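Side-chain contacts in flavoprotein (Thermotoga maritima, PDB 5V8S), which probably carries electrons between its FMN-binding flavodoxin-like part and a di-iron centre, acting as an oxidoreductase: residues A[34-39]-A[71-76]; A[53-58]-A[241-246]; A[100-105]-A[178-183]. The protein carries 1 engineered substitution. One frame throughout, in Å; residues are numbered along the deposited sequence.

How the contacts relate
Followed from the N terminus, the chain first closes contact 1, where the loop after strand 26-34 meets the start of helix 74-82. Strand 50-59 runs inside that short loop and meets a much later part of the chain: residues 241-246, beyond strand 235-238, complete contact 2, so contacts 1 and 2 cross along the sequence. Contact 3, joining helix 100-103 to the end of strand 175-179, opens after contact 1 has closed and is nested within the long loop of contact 2. Contacts 1 and 3 touch where Ala74 packs on Ser105. Contact 1 ties the loop after strand 26-34 to a helix, whereas contacts 2 and 3 join parts associated with the two sheets of the metallo-beta-lactamase-like domain.

Contact 1: A[34-39]-A[71-76]; sequences DDRIRY and GNYAKE
Tyr73 reaches across to Asp34 and Arg36, and its hydroxyl is the meeting point of all three. Its OH donates to OD1 of Asp34 over 2.8 Å, arriving from well above the carboxylate plane, while that carboxylate lies at the edge of the phenol ring with the two planes 86° apart. With CG of Asp34 turned opposite its own backbone N (chi1 -170°), OD1 can also look back over the loop and accept from the backbone N of Arg36 at 3.0 Å and of Ile37 at 3.1 Å. One carboxylate oxygen thus takes three donors, two of them forming an Asx turn and Asx motif that shape the exit from strand 26-34, the third tying this loop to the start of helix 74-82, where Tyr73 holds the N-cap position. Tyr52 of strand 50-59 bonds to the other oxygen, OD2, and also touches Tyr73.

Arg36 runs past the hydroxyl end of the phenol. Its extended chain brings CD within 3.4 Å of Tyr73 OH, and the guanidinium then sets one face on ring atom CE1, 3.8 Å above the guanidinium plane; the two planes are inclined by 53°. Glu76 OE2 stands 4.5 Å from Arg36 NH2, too far for a salt bridge; NH2 bonds instead to His12 O, and a water links Arg36 NH1 to Glu76 OE2 and Asn72 O. Another water passes a bond from Asn72 ND2 to Asp34 OD2, and Asn72 ND2 lies above one face of Tyr73, offset to its rim.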
loop_
_atom_site.group_PDB
_atom_site.type_symbol
_atom_site.label_atom_id
_atom_site.label_comp_id
_atom_site.label_asym_id
_atom_site.label_seq_id
_atom_site.Cartn_x
_atom_site.Cartn_y
_atom_site.Cartn_z
ATOM N N ASP A 34 -0.356 -24.228 -0.946
ATOM C CA ASP A 34 -1.292 -23.238 -0.400
ATOM C C ASP A 34 -1.730 -22.323 -1.537
ATOM O O ASP A 34 -1.038 -21.364 -1.889
ATOM C CB ASP A 34 -0.647 -22.449 0.736
ATOM C CG ASP A 34 -1.643 -21.595 1.490
ATOM O OD1 ASP A 34 -2.789 -21.500 1.021
ATOM O OD2 ASP A 34 -1.273 -21.027 2.530
ATOM N N ASP A 35 -2.892 -22.619 -2.102
ATOM C CA ASP A 35 -3.506 -21.756 -3.103
ATOM C C ASP A 35 -4.590 -20.860 -2.514
ATOM O O ASP A 35 -5.331 -20.223 -3.272
ATOM C CB ASP A 35 -4.047 -22.566 -4.286
ATOM C CG ASP A 35 -5.111 -23.559 -3.887
ATOM O OD1 ASP A 35 -5.363 -23.738 -2.685
ATOM O OD2 ASP A 35 -5.702 -24.174 -4.798
ATOM N N ARG A 36 -4.707 -20.801 -1.185
ATOM C CA ARG A 36 -5.659 -19.905 -0.538
ATOM C C ARG A 36 -5.018 -18.575 -0.173
ATOM O O ARG A 36 -5.649 -17.520 -0.318
ATOM C CB ARG A 36 -6.238 -20.552 0.728
ATOM C CG ARG A 36 -7.127 -21.772 0.487
ATOM C CD ARG A 36 -7.714 -22.305 1.809
ATOM N NE ARG A 36 -8.194 -23.682 1.702
ATOM C CZ ARG A 36 -8.515 -24.450 2.741
ATOM N NH1 ARG A 36 -8.414 -23.984 3.983
ATOM N NH2 ARG A 36 -8.945 -25.685 2.540
ATOM N N ILE A 37 -3.771 -18.610 0.287
ATOM C CA ILE A 37 -3.088 -17.404 0.728
ATOM C C ILE A 37 -2.944 -16.441 -0.442
ATOM O O ILE A 37 -2.731 -16.848 -1.591
ATOM C CB ILE A 37 -1.732 -17.796 1.341
ATOM C CG1 ILE A 37 -1.056 -16.597 2.001
ATOM C CG2 ILE A 37 -0.806 -18.422 0.275
ATOM C CD1 ILE A 37 -0.032 -16.998 3.042
ATOM N N ARG A 38 -3.071 -15.146 -0.147
ATOM C CA ARG A 38 -2.887 -14.076 -1.123
ATOM C C ARG A 38 -1.726 -13.149 -0.796
ATOM O O ARG A 38 -1.094 -12.611 -1.720
ATOM C CB ARG A 38 -4.179 -13.227 -1.238
ATOM C CG ARG A 38 -5.390 -14.067 -1.638
ATOM C CD ARG A 38 -6.631 -13.234 -1.796
ATOM N NE ARG A 38 -6.522 -12.362 -2.948
ATOM C CZ ARG A 38 -7.174 -11.214 -3.076
ATOM N NH1 ARG A 38 -7.980 -10.790 -2.107
ATOM N NH2 ARG A 38 -7.010 -10.486 -4.168
ATOM N N TYR A 39 -1.422 -12.954 0.489
ATOM C CA TYR A 39 -0.414 -11.997 0.943
ATOM C C TYR A 39 0.473 -12.704 1.963
ATOM O O TYR A 39 0.059 -12.912 3.111
ATOM C CB TYR A 39 -1.081 -10.794 1.584
ATOM C CG TYR A 39 -2.121 -10.139 0.679
ATOM C CD1 TYR A 39 -1.753 -9.495 -0.490
ATOM C CD2 TYR A 39 -3.472 -10.225 0.982
ATOM C CE1 TYR A 39 -2.711 -8.914 -1.318
ATOM C CE2 TYR A 39 -4.437 -9.651 0.159
ATOM C CZ TYR A 39 -4.048 -8.995 -0.976
ATOM O OH TYR A 39 -4.991 -8.439 -1.793
ATOM N N GLY A 71 -0.795 -23.659 10.368
ATOM C CA GLY A 71 -1.773 -24.177 11.314
ATOM C C GLY A 71 -3.150 -24.433 10.736
ATOM O O GLY A 71 -3.861 -25.322 11.209
ATOM N N ASN A 72 -3.575 -23.637 9.742
ATOM C CA ASN A 72 -4.880 -23.881 9.136
ATOM C C ASN A 72 -4.941 -25.198 8.373
ATOM O O ASN A 72 -6.037 -25.622 7.991
ATOM C CB ASN A 72 -5.333 -22.696 8.257
ATOM C CG ASN A 72 -4.324 -22.324 7.182
ATOM O OD1 ASN A 72 -3.124 -22.323 7.408
ATOM N ND2 ASN A 72 -4.822 -21.981 6.000
ATOM N N TYR A 73 -3.802 -25.865 8.177
ATOM C CA TYR A 73 -3.743 -27.147 7.496
ATOM C C TYR A 73 -3.320 -28.281 8.439
ATOM O O TYR A 73 -2.845 -29.325 7.982
ATOM C CB TYR A 73 -2.787 -27.038 6.307
ATOM C CG TYR A 73 -3.234 -26.058 5.230
ATOM C CD1 TYR A 73 -4.418 -26.257 4.543
ATOM C CD2 TYR A 73 -2.464 -24.950 4.897
ATOM C CE1 TYR A 73 -4.837 -25.374 3.558
ATOM C CE2 TYR A 73 -2.866 -24.058 3.894
ATOM C CZ TYR A 73 -4.055 -24.277 3.231
ATOM O OH TYR A 73 -4.481 -23.397 2.250
ATOM N N ALA A 74 -3.494 -28.099 9.753
ATOM C CA ALA A 74 -3.014 -29.086 10.724
ATOM C C ALA A 74 -3.740 -30.421 10.588
ATOM O O ALA A 74 -3.123 -31.485 10.711
ATOM C CB ALA A 74 -3.157 -28.534 12.142
ATOM N N LYS A 75 -5.051 -30.389 10.354
ATOM C CA LYS A 75 -5.796 -31.631 10.177
ATOM C C LYS A 75 -5.311 -32.369 8.944
ATOM O O LYS A 75 -5.125 -33.595 8.970
ATOM C CB LYS A 75 -7.295 -31.332 10.059
ATOM C CG LYS A 75 -8.161 -32.541 9.664
ATOM C CD LYS A 75 -9.470 -32.117 9.002
ATOM C CE LYS A 75 -10.021 -33.225 8.110
ATOM N NZ LYS A 75 -10.255 -34.487 8.867
ATOM N N GLU A 76 -5.103 -31.631 7.852
ATOM C CA GLU A 76 -4.578 -32.226 6.632
ATOM C C GLU A 76 -3.192 -32.816 6.867
ATOM O O GLU A 76 -2.864 -33.883 6.331
ATOM C CB GLU A 76 -4.541 -31.163 5.529
ATOM C CG GLU A 76 -5.916 -30.731 5.009
ATOM C CD GLU A 76 -6.552 -29.574 5.784
ATOM O OE1 GLU A 76 -6.106 -29.250 6.903
ATOM O OE2 GLU A 76 -7.515 -28.973 5.253
HETATM O O HOH W 1 -3.170 -20.232 4.245
HETATM O O HOH W 2 -7.881 -21.974 5.714
HETATM O O HOH W 3 -8.068 -26.322 6.068
#

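Contact 2: A[53-58]-A[241-246]; sequences NAYLVK and GLIWKK
Gly241 opens the second segment by presenting its carbonyl to the side-chain amide of Asn53. ND2 of Asn53 donates to Gly241 O over 2.9 Å with an N-H...O angle of 151°, leaving somewhat tilted from its own amide plane and meeting the oxygen 30° off the carbonyl plane. The turn of the Asn53 side chain, CG beside the backbone N (chi1 -54°), brings the amide across to the loop. Both ends of the amide are used: ND2 also serves Pro238 O, and OD1 accepts from Ser51, whose hydroxyl is bonded to Gly241 N as well.

Leu242 turns away from strand 50-59, and the next residue turns back. Ile243 sends its CG1 branch to Tyr55, the two side chains coming from opposite directions. The terminal CD1 sits at the ring edge, near the ring plane, an apolar touch 4.1 Å from Tyr55 CE2. CG1 packs beside the hydroxyl, 3.5 Å from Tyr55 OH, whose polar partner is Pro238 O, while Phe177 meets the Tyr55 ring edge-to-face. Beyond Ile243 the loop leaves the strand, with Trp244 packing on helix 196-214.

Strand 50-59 belongs to the seven-stranded sheet, whereas residues 241-246 follow strand 235-238 of the five-stranded one and begin immediately after the iron ligand His240, so the contact bridges the two sheets of the alpha-beta-beta-alpha sandwich characteristic of the metallo-beta-lactamase fold.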
loop_
_atom_site.group_PDB
_atom_site.type_symbol
_atom_site.label_atom_id
_atom_site.label_comp_id
_atom_site.label_asym_id
_atom_site.label_seq_id
_atom_site.Cartn_x
_atom_site.Cartn_y
_atom_site.Cartn_z
ATOM N N ASN A 53 6.601 -27.483 3.100
ATOM C CA ASN A 53 7.236 -28.784 2.919
ATOM C C ASN A 53 7.769 -29.269 4.258
ATOM O O ASN A 53 8.573 -28.577 4.884
ATOM C CB ASN A 53 8.444 -28.711 1.975
ATOM C CG ASN A 53 8.125 -28.083 0.616
ATOM O OD1 ASN A 53 6.974 -28.054 0.162
ATOM N ND2 ASN A 53 9.168 -27.588 -0.045
ATOM N N ALA A 54 7.333 -30.449 4.686
ATOM C CA ALA A 54 7.884 -31.121 5.853
ATOM C C ALA A 54 8.460 -32.453 5.404
ATOM O O ALA A 54 8.168 -32.921 4.308
ATOM C CB ALA A 54 6.787 -31.345 6.896
ATOM N N TYR A 55 9.288 -33.060 6.254
ATOM C CA TYR A 55 10.005 -34.267 5.864
ATOM C C TYR A 55 9.940 -35.290 6.983
ATOM O O TYR A 55 9.922 -34.932 8.165
ATOM C CB TYR A 55 11.476 -33.970 5.532
ATOM C CG TYR A 55 11.591 -32.971 4.399
ATOM C CD1 TYR A 55 11.567 -31.605 4.652
ATOM C CD2 TYR A 55 11.667 -33.385 3.081
ATOM C CE1 TYR A 55 11.629 -30.677 3.618
ATOM C CE2 TYR A 55 11.736 -32.471 2.047
ATOM C CZ TYR A 55 11.719 -31.124 2.317
ATOM O OH TYR A 55 11.797 -30.248 1.264
ATOM N N LEU A 56 9.940 -36.572 6.604
ATOM C CA LEU A 56 10.008 -37.665 7.566
ATOM C C LEU A 56 11.177 -38.570 7.202
ATOM O O LEU A 56 11.265 -39.051 6.066
ATOM C CB LEU A 56 8.710 -38.482 7.582
ATOM C CG LEU A 56 8.708 -39.634 8.599
ATOM C CD1 LEU A 56 8.517 -39.090 10.006
ATOM C CD2 LEU A 56 7.638 -40.659 8.267
ATOM N N VAL A 57 12.058 -38.815 8.171
ATOM C CA VAL A 57 13.206 -39.695 7.985
ATOM C C VAL A 57 12.944 -40.938 8.819
ATOM O O VAL A 57 12.852 -40.850 10.043
ATOM C CB VAL A 57 14.533 -39.032 8.401
ATOM C CG1 VAL A 57 15.714 -39.873 7.912
ATOM C CG2 VAL A 57 14.629 -37.606 7.862
ATOM N N LYS A 58 12.822 -42.090 8.164
ATOM C CA LYS A 58 12.554 -43.345 8.850
ATOM C C LYS A 58 13.861 -44.107 8.963
ATOM O O LYS A 58 14.462 -44.470 7.946
ATOM C CB LYS A 58 11.500 -44.159 8.100
ATOM C CG LYS A 58 10.169 -43.415 8.000
ATOM C CD LYS A 58 9.053 -44.278 7.413
ATOM C CE LYS A 58 8.390 -45.159 8.462
ATOM N NZ LYS A 58 7.248 -45.955 7.884
ATOM N N GLY A 241 8.674 -24.529 -1.802
ATOM C CA GLY A 241 9.078 -24.653 -3.199
ATOM C C GLY A 241 9.755 -25.978 -3.527
ATOM O O GLY A 241 9.510 -27.011 -2.905
ATOM N N LEU A 242 10.615 -25.925 -4.540
ATOM C CA LEU A 242 11.248 -27.111 -5.086
ATOM C C LEU A 242 12.318 -27.668 -4.154
ATOM O O LEU A 242 13.007 -26.936 -3.437
ATOM C CB LEU A 242 11.917 -26.750 -6.403
ATOM C CG LEU A 242 11.049 -26.568 -7.649
ATOM C CD1 LEU A 242 11.976 -26.516 -8.848
ATOM C CD2 LEU A 242 9.999 -27.681 -7.815
ATOM N N ILE A 243 12.491 -28.989 -4.239
ATOM C CA ILE A 243 13.623 -29.710 -3.668
ATOM C C ILE A 243 14.702 -29.779 -4.733
ATOM O O ILE A 243 14.396 -29.922 -5.923
ATOM C CB ILE A 243 13.174 -31.120 -3.252
ATOM C CG1 ILE A 243 12.172 -31.022 -2.112
ATOM C CG2 ILE A 243 14.357 -32.014 -2.891
ATOM C CD1 ILE A 243 11.297 -32.228 -2.010
ATOM N N TRP A 244 15.961 -29.691 -4.317
ATOM C CA TRP A 244 17.091 -29.689 -5.242
ATOM C C TRP A 244 17.936 -30.936 -5.006
ATOM O O TRP A 244 18.728 -30.993 -4.062
ATOM C CB TRP A 244 17.897 -28.404 -5.090
ATOM C CG TRP A 244 17.085 -27.192 -5.449
ATOM C CD1 TRP A 244 16.055 -26.639 -4.728
ATOM C CD2 TRP A 244 17.208 -26.398 -6.638
ATOM N NE1 TRP A 244 15.552 -25.546 -5.396
ATOM C CE2 TRP A 244 16.246 -25.374 -6.564
ATOM C CE3 TRP A 244 18.056 -26.442 -7.742
ATOM C CZ2 TRP A 244 16.105 -24.412 -7.565
ATOM C CZ3 TRP A 244 17.912 -25.490 -8.738
ATOM C CH2 TRP A 244 16.948 -24.485 -8.639
ATOM N N LYS A 245 17.749 -31.927 -5.869
ATOM C CA LYS A 245 18.511 -33.167 -5.844
ATOM C C LYS A 245 19.539 -33.273 -6.956
ATOM O O LYS A 245 20.555 -33.949 -6.786
ATOM C CB LYS A 245 17.548 -34.358 -5.948
ATOM C CG LYS A 245 16.773 -34.628 -4.667
ATOM C CD LYS A 245 15.592 -35.581 -4.885
ATOM C CE LYS A 245 16.027 -36.965 -5.303
ATOM N NZ LYS A 245 14.845 -37.876 -5.484
ATOM N N LYS A 246 19.310 -32.617 -8.087
ATOM C CA LYS A 246 20.243 -32.713 -9.198
ATOM C C LYS A 246 21.377 -31.701 -9.064
ATOM O O LYS A 246 22.543 -32.043 -9.276
ATOM C CB LYS A 246 19.464 -32.547 -10.499
ATOM C CG LYS A 246 20.296 -32.370 -11.762
ATOM C CD LYS A 246 19.378 -32.239 -12.978
ATOM C CE LYS A 246 19.852 -31.156 -13.929
ATOM N NZ LYS A 246 18.858 -30.854 -15.019
#

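Contact 3: A[100-105]-A[178-183]; sequences PDDSGS and SCDVGG. Engineered in segment 100-105: Asp102 (natural residue His). With FEO (mu-oxo-diiron), chain C.
Rotation about the first side-chain bond brings Asp102 and Asp180 to one iron: in each, CG lies beside the backbone N and opposite the carbonyl carbon (chi1 -62° and -73°). Asp101, on the same helical turn as Asp102, takes the crowded position between backbone N and carbonyl carbon (chi1 58°), which turns its carboxylate to the iron that Asp102 also binds. The second iron of the mu-oxo pair is bound by Asp101 OD2 at 2.2 Å, by Asp102 OD2 at 2.3 Å and by Asp180 OD1 at 2.1 Å. Asp180 spans the cluster, since its OD2 binds the first iron at 2.1 Å, a carboxylate bridge alongside the oxo bridge.

Asp102 is an engineered replacement for histidine. Its OD2 comes 3.2 Å from Asp180 OD1; neither oxygen donates to the other, and the two are neighbours because both bind the second iron. Cys179 SG lies beside the Asp102 carboxylate, 3.6 Å from OD2. The solvent atoms modelled on the two irons stand too close together for two separate waters, which makes their bonding to the oxo group doubtful.

His97, Glu99 and His163 complete the first iron and His240 the second. The His-X-Glu-X-Asp spacing is that of flavo-di-iron proteins. Helix 100-103 thus faces the turns that follow strand 175-179, which pairs with strand 235-238, while Tyr276 of the second subunit packs on Pro100 and Asp101.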
loop_
_atom_site.group_PDB
_atom_site.type_symbol
_atom_site.label_atom_id
_atom_site.label_comp_id
_atom_site.label_asym_id
_atom_site.label_seq_id
_atom_site.Cartn_x
_atom_site.Cartn_y
_atom_site.Cartn_z
ATOM N N PRO A 100 5.089 -19.710 12.338
ATOM C CA PRO A 100 3.934 -20.617 12.225
ATOM C C PRO A 100 3.595 -21.120 10.838
ATOM O O PRO A 100 2.761 -22.026 10.748
ATOM C CB PRO A 100 2.791 -19.815 12.838
ATOM C CG PRO A 100 3.467 -18.960 13.841
ATOM C CD PRO A 100 4.772 -18.566 13.219
ATOM N N ASP A 101 4.158 -20.578 9.750
ATOM C CA ASP A 101 3.932 -21.222 8.460
ATOM C C ASP A 101 4.597 -22.588 8.381
ATOM O O ASP A 101 4.143 -23.451 7.624
ATOM C CB ASP A 101 4.417 -20.360 7.296
ATOM C CG ASP A 101 5.893 -20.014 7.370
ATOM O OD1 ASP A 101 6.375 -19.589 8.431
ATOM O OD2 ASP A 101 6.596 -20.162 6.343
ATOM N N ASP A 102 5.644 -22.797 9.157
ATOM C CA ASP A 102 6.316 -24.080 9.232
ATOM C C ASP A 102 6.041 -24.845 10.528
ATOM O O ASP A 102 6.180 -26.070 10.531
ATOM C CB ASP A 102 7.826 -23.880 8.973
ATOM C CG ASP A 102 8.106 -23.303 7.524
ATOM O OD1 ASP A 102 7.799 -24.004 6.521
ATOM O OD2 ASP A 102 8.599 -22.157 7.354
ATOM N N SER A 103 5.578 -24.177 11.596
ATOM C CA SER A 103 5.384 -24.818 12.902
ATOM C C SER A 103 3.932 -24.905 13.354
ATOM O O SER A 103 3.667 -25.457 14.432
ATOM C CB SER A 103 6.179 -24.073 13.979
ATOM O OG SER A 103 5.593 -22.816 14.279
ATOM N N GLY A 104 2.986 -24.370 12.582
ATOM C CA GLY A 104 1.631 -24.245 13.090
ATOM C C GLY A 104 0.957 -25.574 13.371
ATOM O O GLY A 104 0.015 -25.643 14.176
ATOM N N SER A 105 1.399 -26.634 12.693
ATOM C CA SER A 105 0.873 -27.981 12.887
ATOM C C SER A 105 1.473 -28.699 14.082
ATOM O O SER A 105 1.016 -29.800 14.400
ATOM C CB SER A 105 1.133 -28.819 11.629
ATOM O OG SER A 105 2.507 -28.805 11.257
ATOM N N SER A 178 16.712 -27.333 5.123
ATOM C CA SER A 178 17.099 -25.947 5.301
ATOM C C SER A 178 15.943 -25.005 5.591
ATOM O O SER A 178 16.182 -23.810 5.766
ATOM C CB SER A 178 17.845 -25.460 4.054
ATOM O OG SER A 178 17.076 -25.692 2.897
ATOM N N CYS A 179 14.706 -25.498 5.623
ATOM C CA CYS A 179 13.528 -24.681 5.907
ATOM C C CYS A 179 13.466 -23.433 5.014
ATOM O O CYS A 179 13.420 -23.577 3.801
ATOM C CB CYS A 179 13.398 -24.368 7.396
ATOM S SG CYS A 179 11.696 -23.970 7.836
ATOM N N ASP A 180 13.477 -22.209 5.555
ATOM C CA ASP A 180 13.341 -21.035 4.679
ATOM C C ASP A 180 14.549 -20.810 3.793
ATOM O O ASP A 180 14.416 -20.154 2.749
ATOM C CB ASP A 180 13.148 -19.741 5.469
ATOM C CG ASP A 180 11.764 -19.613 6.104
ATOM O OD1 ASP A 180 10.885 -20.458 5.831
ATOM O OD2 ASP A 180 11.565 -18.670 6.899
ATOM N N VAL A 181 15.714 -21.316 4.182
ATOM C CA VAL A 181 16.936 -21.120 3.414
ATOM C C VAL A 181 16.836 -21.990 2.164
ATOM O O VAL A 181 16.834 -23.219 2.245
ATOM C CB VAL A 181 18.174 -21.459 4.250
ATOM C CG1 VAL A 181 19.438 -21.294 3.419
ATOM C CG2 VAL A 181 18.234 -20.587 5.500
ATOM N N GLY A 182 16.738 -21.358 1.004
ATOM C CA GLY A 182 16.558 -22.082 -0.237
ATOM C C GLY A 182 15.122 -22.201 -0.688
ATOM O O GLY A 182 14.859 -22.850 -1.714
ATOM N N GLY A 183 14.190 -21.554 0.010
ATOM C CA GLY A 183 12.807 -21.580 -0.401
ATOM C C GLY A 183 12.508 -20.627 -1.543
ATOM O O GLY A 183 13.322 -19.800 -1.924
HETATM FE FE1 FEO C . 10.094 -17.804 8.082
HETATM FE FE2 FEO C . 8.762 -20.232 6.093
HETATM O O FEO C . 8.913 -19.204 7.660
HETATM O O HOH W 4 9.098 -16.920 6.322
HETATM O O HOH W 5 8.850 -18.281 4.927
#